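Fucolectin-related protein (PDB 2WMF) probably hydrolyses glycosidic bonds in host blood-group carbohydrate antigens, as a family 98 glycoside hydrolase of Streptococcus pneumoniae. Local coordinates at residues A[187-197]-A[376-384]. Sequence-based numbering, arbitrary orientation.
Sequences WETIMNDPTFF and VIHEKIDKE
His378, the first residue beyond strand 376-377, reaches across to helix 184-192 and gives its NE2 proton to Glu188 O, at 2.9 Å. The bond is nearly straight, 172° at the hydrogen, and the oxygen lies in the imidazole plane; on the acceptor side the donor sits on a lone pair, in the carbonyl plane. Glu188 O also takes the helical bond from Asn192 N, so one carbonyl serves both the helix and the histidine. The ring's other nitrogen, ND1, accepts from Lys380 N at 3.1 Å, and with both nitrogens engaged the rotation of the imidazole is fixed. Met191 CB then lies over one ring face, a CH-pi contact 3.7 Å from the centroid.

Glu379 follows, its CD within 3.7 Å of Asn192 CG and its carboxylate crossing the amide at about a right angle, 84° between the planes. The Asn192 side chain thus lies among His378, Glu379 and Lys380. The acid's stronger partner is Arg345, in a salt bridge, while the Glu188 carboxylate is taken up by Ser347 and Asn341.

Lys380 meets the helices with the carbon part of its side chain: CB sits over one face of the Phe197 ring, 3.9 Å from its centroid, while CG passes Met191 O. With CG of Phe197 anti to its backbone nitrogen (chi1 180°), the ring extends from the second helix to meet the lysine. Ile381 closes the turn through its N to His378 O, and its CD1 meets the rim of the same ring, 4.3 Å from Phe197 CE1.

Residues 378-381 form a type I beta turn, set against the junction of helices 184-192 and 194-203. These helices follow barrel strand 176-180, and the contact joins the outside of the (beta/alpha)8 barrel to the small parallel sheet containing strand 376-377.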
ATOM      1  N   TRP A 187     -11.643  12.259  -5.482  1.00  8.48           N
ATOM      2  CA  TRP A 187     -10.803  12.124  -6.658  1.00  8.11           C
ATOM      3  C   TRP A 187     -11.552  12.539  -7.929  1.00  8.47           C
ATOM      4  O   TRP A 187     -10.927  13.096  -8.880  1.00  8.69           O
ATOM      5  CB  TRP A 187     -10.213  10.699  -6.769  1.00  7.67           C
ATOM      6  CG  TRP A 187      -9.061  10.476  -5.864  1.00  7.91           C
ATOM      7  CD1 TRP A 187      -8.968   9.559  -4.868  1.00  8.06           C
ATOM      8  CD2 TRP A 187      -7.783  11.142  -5.899  1.00  8.38           C
ATOM      9  NE1 TRP A 187      -7.741   9.629  -4.258  1.00  8.47           N
ATOM     10  CE2 TRP A 187      -6.999  10.606  -4.860  1.00  8.44           C
ATOM     11  CE3 TRP A 187      -7.240  12.162  -6.689  1.00  8.49           C
ATOM     12  CZ2 TRP A 187      -5.677  11.030  -4.602  1.00  8.37           C
ATOM     13  CZ3 TRP A 187      -5.956  12.623  -6.405  1.00  7.96           C
ATOM     14  CH2 TRP A 187      -5.179  12.045  -5.384  1.00  8.60           C
ATOM     15  N   GLU A 188     -12.849  12.277  -7.992  1.00  7.66           N
ATOM     16  CA  GLU A 188     -13.648  12.757  -9.131  1.00  8.04           C
ATOM     17  C   GLU A 188     -13.534  14.298  -9.220  1.00  8.15           C
ATOM     18  O   GLU A 188     -13.359  14.900 -10.296  1.00  7.89           O
ATOM     19  CB  GLU A 188     -15.108  12.310  -8.995  1.00  7.51           C
ATOM     20  CG  GLU A 188     -15.342  10.878  -9.288  1.00  8.25           C
ATOM     21  CD  GLU A 188     -16.699  10.345  -8.857  1.00  8.80           C
ATOM     22  OE1 GLU A 188     -17.584  11.148  -8.401  1.00 10.47           O
ATOM     23  OE2 GLU A 188     -16.896   9.117  -9.032  1.00  8.87           O
ATOM     24  N   THR A 189     -13.582  14.937  -8.064  1.00  8.02           N
ATOM     25  CA  THR A 189     -13.583  16.389  -7.993  1.00  8.52           C
ATOM     26  C   THR A 189     -12.234  16.964  -8.382  1.00  8.95           C
ATOM     27  O   THR A 189     -12.149  17.943  -9.160  1.00 10.22           O
ATOM     28  CB  THR A 189     -14.040  16.856  -6.565  1.00  7.79           C
ATOM     29  OG1 THR A 189     -15.382  16.417  -6.350  1.00  9.26           O
ATOM     30  CG2 THR A 189     -14.032  18.353  -6.460  1.00  8.95           C
ATOM     31  N   ILE A 190     -11.172  16.325  -7.913  1.00  8.52           N
ATOM     32  CA  ILE A 190      -9.812  16.815  -8.246  1.00  9.68           C
ATOM     33  C   ILE A 190      -9.581  16.838  -9.755  1.00  9.61           C
ATOM     34  O   ILE A 190      -9.099  17.838 -10.279  1.00  9.71           O
ATOM     35  CB  ILE A 190      -8.693  15.973  -7.536  1.00 10.98           C
ATOM     36  CG1 ILE A 190      -8.859  16.116  -6.014  1.00 12.03           C
ATOM     37  CG2 ILE A 190      -7.288  16.303  -8.043  1.00 12.61           C
ATOM     38  CD1 ILE A 190      -8.996  17.469  -5.504  1.00 11.64           C
ATOM     39  N   MET A 191      -9.889  15.747 -10.437  1.00  9.79           N
ATOM     40  CA  MET A 191      -9.592  15.646 -11.871  1.00  9.08           C
ATOM     41  C   MET A 191     -10.618  16.368 -12.766  1.00  9.26           C
ATOM     42  O   MET A 191     -10.378  16.581 -13.952  1.00  9.99           O
ATOM     43  CB  MET A 191      -9.305  14.195 -12.290  1.00 10.05           C
ATOM     44  CG  MET A 191      -8.466  14.014 -13.557  1.00 10.13           C
ATOM     45  SD  MET A 191      -6.823  14.757 -13.448  1.00 10.98           S
ATOM     46  CE  MET A 191      -5.903  13.527 -12.469  1.00 12.61           C
ATOM     47  N   ASN A 192     -11.778  16.750 -12.219  1.00  9.55           N
ATOM     48  CA  ASN A 192     -12.668  17.722 -12.893  1.00 10.15           C
ATOM     49  C   ASN A 192     -12.137  19.161 -12.873  1.00 10.46           C
ATOM     50  O   ASN A 192     -12.601  19.991 -13.661  1.00 11.09           O
ATOM     51  CB  ASN A 192     -14.108  17.681 -12.276  1.00 10.64           C
ATOM     52  CG  ASN A 192     -14.973  16.530 -12.804  1.00 10.30           C
ATOM     53  OD1 ASN A 192     -15.785  15.950 -12.043  1.00 12.37           O
ATOM     54  ND2 ASN A 192     -14.815  16.190 -14.071  1.00  7.51           N
ATOM     55  N   ASP A 193     -11.171  19.460 -12.003  1.00  9.89           N
ATOM     56  CA  ASP A 193     -10.560  20.801 -11.993  1.00 10.57           C
ATOM     57  C   ASP A 193      -9.802  21.044 -13.297  1.00 11.10           C
ATOM     58  O   ASP A 193      -8.924  20.261 -13.647  1.00 11.25           O
ATOM     59  CB  ASP A 193      -9.610  21.005 -10.812  1.00 11.30           C
ATOM     60  CG  ASP A 193      -9.030  22.406 -10.793  1.00 11.28           C
ATOM     61  OD1 ASP A 193      -9.727  23.319 -10.291  1.00 14.23           O
ATOM     62  OD2 ASP A 193      -7.908  22.594 -11.277  1.00 12.97           O
ATOM     63  N   PRO A 194     -10.137  22.129 -14.040  1.00 11.03           N
ATOM     64  CA  PRO A 194      -9.473  22.280 -15.324  1.00 11.23           C
ATOM     65  C   PRO A 194      -7.976  22.525 -15.226  1.00 11.16           C
ATOM     66  O   PRO A 194      -7.235  22.039 -16.062  1.00 11.41           O
ATOM     67  CB  PRO A 194     -10.159  23.493 -15.942  1.00 12.15           C
ATOM     68  CG  PRO A 194     -10.877  24.132 -14.908  1.00 12.43           C
ATOM     69  CD  PRO A 194     -11.167  23.133 -13.836  1.00 11.86           C
ATOM     70  N   THR A 195      -7.545  23.211 -14.180  1.00 11.52           N
ATOM     71  CA  THR A 195      -6.118  23.500 -13.988  1.00 12.11           C
ATOM     72  C   THR A 195      -5.327  22.215 -13.734  1.00 11.04           C
ATOM     73  O   THR A 195      -4.280  21.973 -14.328  1.00 11.78           O
ATOM     74  CB  THR A 195      -5.890  24.542 -12.879  1.00 13.28           C
ATOM     75  OG1 THR A 195      -6.726  25.701 -13.109  1.00 15.30           O
ATOM     76  CG2 THR A 195      -4.369  25.008 -12.787  1.00 13.18           C
ATOM     77  N   PHE A 196      -5.821  21.388 -12.823  1.00 10.98           N
ATOM     78  CA  PHE A 196      -5.135  20.151 -12.482  1.00 10.72           C
ATOM     79  C   PHE A 196      -5.207  19.114 -13.606  1.00 10.24           C
ATOM     80  O   PHE A 196      -4.227  18.397 -13.855  1.00 10.99           O
ATOM     81  CB  PHE A 196      -5.597  19.569 -11.142  1.00 11.05           C
ATOM     82  CG  PHE A 196      -4.640  18.558 -10.620  1.00 10.47           C
ATOM     83  CD1 PHE A 196      -3.421  18.968 -10.093  1.00 10.92           C
ATOM     84  CD2 PHE A 196      -4.887  17.190 -10.712  1.00 12.25           C
ATOM     85  CE1 PHE A 196      -2.486  18.060  -9.656  1.00 11.73           C
ATOM     86  CE2 PHE A 196      -3.932  16.276 -10.295  1.00  9.67           C
ATOM     87  CZ  PHE A 196      -2.754  16.701  -9.739  1.00 10.14           C
ATOM     88  N   PHE A 197      -6.352  19.019 -14.283  1.00  9.65           N
ATOM     89  CA  PHE A 197      -6.483  18.116 -15.435  1.00 10.53           C
ATOM     90  C   PHE A 197      -5.467  18.467 -16.537  1.00 11.16           C
ATOM     91  O   PHE A 197      -4.748  17.580 -17.060  1.00 11.21           O
ATOM     92  CB  PHE A 197      -7.922  18.081 -15.930  1.00 11.40           C
ATOM     93  CG  PHE A 197      -8.150  17.182 -17.112  1.00 10.79           C
ATOM     94  CD1 PHE A 197      -7.946  15.808 -17.023  1.00 12.70           C
ATOM     95  CD2 PHE A 197      -8.640  17.693 -18.310  1.00 13.42           C
ATOM     96  CE1 PHE A 197      -8.177  14.989 -18.107  1.00 13.51           C
ATOM     97  CE2 PHE A 197      -8.887  16.867 -19.388  1.00 13.08           C
ATOM     98  CZ  PHE A 197      -8.665  15.519 -19.285  1.00 12.65           C
ATOM     99  N   VAL A 376     -11.842   2.318 -13.061  1.00  7.49           N
ATOM    100  CA  VAL A 376     -12.815   3.364 -13.258  1.00  7.35           C
ATOM    101  C   VAL A 376     -12.122   4.483 -14.003  1.00  7.66           C
ATOM    102  O   VAL A 376     -11.062   4.951 -13.571  1.00  8.47           O
ATOM    103  CB  VAL A 376     -13.439   3.874 -11.923  1.00  7.46           C
ATOM    104  CG1 VAL A 376     -14.193   5.203 -12.154  1.00  8.13           C
ATOM    105  CG2 VAL A 376     -14.374   2.851 -11.370  1.00  7.77           C
ATOM    106  N   ILE A 377     -12.696   4.852 -15.149  1.00  7.98           N
ATOM    107  CA  ILE A 377     -12.145   5.924 -15.961  1.00  8.24           C
ATOM    108  C   ILE A 377     -12.956   7.214 -15.713  1.00  8.19           C
ATOM    109  O   ILE A 377     -14.180   7.225 -15.747  1.00  9.00           O
ATOM    110  CB  ILE A 377     -12.161   5.562 -17.471  1.00  7.37           C
ATOM    111  CG1 ILE A 377     -11.547   4.161 -17.734  1.00  8.27           C
ATOM    112  CG2 ILE A 377     -11.390   6.668 -18.297  1.00  9.10           C
ATOM    113  CD1 ILE A 377     -10.092   4.015 -17.233  1.00  9.84           C
ATOM    114  N   HIS A 378     -12.240   8.307 -15.507  1.00  8.10           N
ATOM    115  CA  HIS A 378     -12.840   9.596 -15.149  1.00  8.89           C
ATOM    116  C   HIS A 378     -13.632  10.190 -16.323  1.00  8.99           C
ATOM    117  O   HIS A 378     -13.326   9.940 -17.515  1.00  9.54           O
ATOM    118  CB  HIS A 378     -11.713  10.530 -14.729  1.00  9.15           C
ATOM    119  CG  HIS A 378     -12.176  11.772 -14.040  1.00  7.85           C
ATOM    120  ND1 HIS A 378     -12.517  12.921 -14.728  1.00  8.75           N
ATOM    121  CD2 HIS A 378     -12.290  12.058 -12.720  1.00  9.39           C
ATOM    122  CE1 HIS A 378     -12.852  13.859 -13.847  1.00  9.41           C
ATOM    123  NE2 HIS A 378     -12.704  13.361 -12.615  1.00  9.02           N
ATOM    124  N   GLU A 379     -14.651  10.987 -16.005  1.00  8.72           N
ATOM    125  CA  GLU A 379     -15.499  11.601 -17.018  1.00  9.39           C
ATOM    126  C   GLU A 379     -14.778  12.508 -18.018  1.00  9.55           C
ATOM    127  O   GLU A 379     -15.293  12.717 -19.119  1.00 11.28           O
ATOM    128  CB  GLU A 379     -16.615  12.414 -16.333  1.00  9.83           C
ATOM    129  CG  GLU A 379     -16.143  13.631 -15.594  1.00  9.12           C
ATOM    130  CD  GLU A 379     -17.116  14.072 -14.516  1.00  9.39           C
ATOM    131  OE1 GLU A 379     -17.917  14.989 -14.836  1.00 11.09           O
ATOM    132  OE2 GLU A 379     -17.070  13.528 -13.397  1.00 10.07           O
ATOM    133  N   LYS A 380     -13.627  13.045 -17.622  1.00  9.55           N
ATOM    134  CA  LYS A 380     -12.872  13.977 -18.467  1.00 10.05           C
ATOM    135  C   LYS A 380     -12.119  13.267 -19.604  1.00 10.33           C
ATOM    136  O   LYS A 380     -11.638  13.919 -20.561  1.00 12.28           O
ATOM    137  CB  LYS A 380     -11.929  14.813 -17.609  1.00  9.64           C
ATOM    138  CG  LYS A 380     -12.635  15.875 -16.796  1.00 10.27           C
ATOM    139  CD  LYS A 380     -13.137  17.051 -17.692  1.00 11.06           C
ATOM    140  CE  LYS A 380     -13.891  18.138 -16.940  1.00 11.76           C
ATOM    141  NZ  LYS A 380     -15.164  17.627 -16.338  1.00  9.86           N
ATOM    142  N   ILE A 381     -12.018  11.939 -19.516  1.00 10.15           N
ATOM    143  CA  ILE A 381     -11.513  11.093 -20.607  1.00 10.75           C
ATOM    144  C   ILE A 381     -12.677  10.772 -21.562  1.00 11.73           C
ATOM    145  O   ILE A 381     -13.681  10.182 -21.163  1.00 12.24           O
ATOM    146  CB  ILE A 381     -10.886   9.769 -20.074  1.00  9.53           C
ATOM    147  CG1 ILE A 381      -9.793  10.047 -19.020  1.00 11.59           C
ATOM    148  CG2 ILE A 381     -10.326   8.937 -21.251  1.00 10.48           C
ATOM    149  CD1 ILE A 381      -8.591  10.902 -19.504  1.00 12.88           C
ATOM    150  N   ASP A 382     -12.561  11.152 -22.828  1.00 13.81           N
ATOM    151  CA  ASP A 382     -13.595  10.812 -23.814  1.00 14.83           C
ATOM    152  C   ASP A 382     -13.731   9.325 -24.091  1.00 15.63           C
ATOM    153  O   ASP A 382     -12.774   8.559 -23.992  1.00 14.92           O
ATOM    154  CB  ASP A 382     -13.333  11.516 -25.160  1.00 15.78           C
ATOM    155  CG  ASP A 382     -13.321  13.023 -25.064  1.00 20.69           C
ATOM    156  OD1 ASP A 382     -13.669  13.614 -23.999  1.00 24.67           O
ATOM    157  OD2 ASP A 382     -12.907  13.629 -26.079  1.00 25.02           O
ATOM    158  N   LYS A 383     -14.930   8.904 -24.479  1.00 17.63           N
ATOM    159  CA  LYS A 383     -15.161   7.502 -24.758  1.00 18.52           C
ATOM    160  C   LYS A 383     -14.262   6.995 -25.886  1.00 18.84           C
ATOM    161  O   LYS A 383     -13.755   5.877 -25.821  1.00 18.34           O
ATOM    162  CB  LYS A 383     -16.626   7.238 -25.068  1.00 19.92           C
ATOM    163  CG  LYS A 383     -17.066   5.783 -24.757  1.00 20.68           C
ATOM    164  CD  LYS A 383     -18.588   5.618 -24.859  1.00 21.34           C
ATOM    165  CE  LYS A 383     -19.068   4.184 -24.549  1.00 24.33           C
ATOM    166  NZ  LYS A 383     -20.591   4.158 -24.334  1.00 26.61           N
ATOM    167  N   GLU A 384     -14.038   7.837 -26.899  1.00 19.08           N
ATOM    168  CA  GLU A 384     -13.150   7.486 -28.010  1.00 20.03           C
ATOM    169  C   GLU A 384     -11.746   7.173 -27.518  1.00 19.19           C
ATOM    170  O   GLU A 384     -11.077   6.250 -28.022  1.00 18.93           O
ATOM    171  CB  GLU A 384     -13.058   8.635 -29.018  1.00 22.36           C
ATOM    172  CG  GLU A 384     -13.771   8.388 -30.318  1.00 29.11           C
ATOM    173  CD  GLU A 384     -15.293   8.629 -30.309  1.00 36.58           C
ATOM    174  OE1 GLU A 384     -15.968   8.062 -31.223  1.00 41.96           O
ATOM    175  OE2 GLU A 384     -15.825   9.389 -29.451  1.00 41.14           O
TER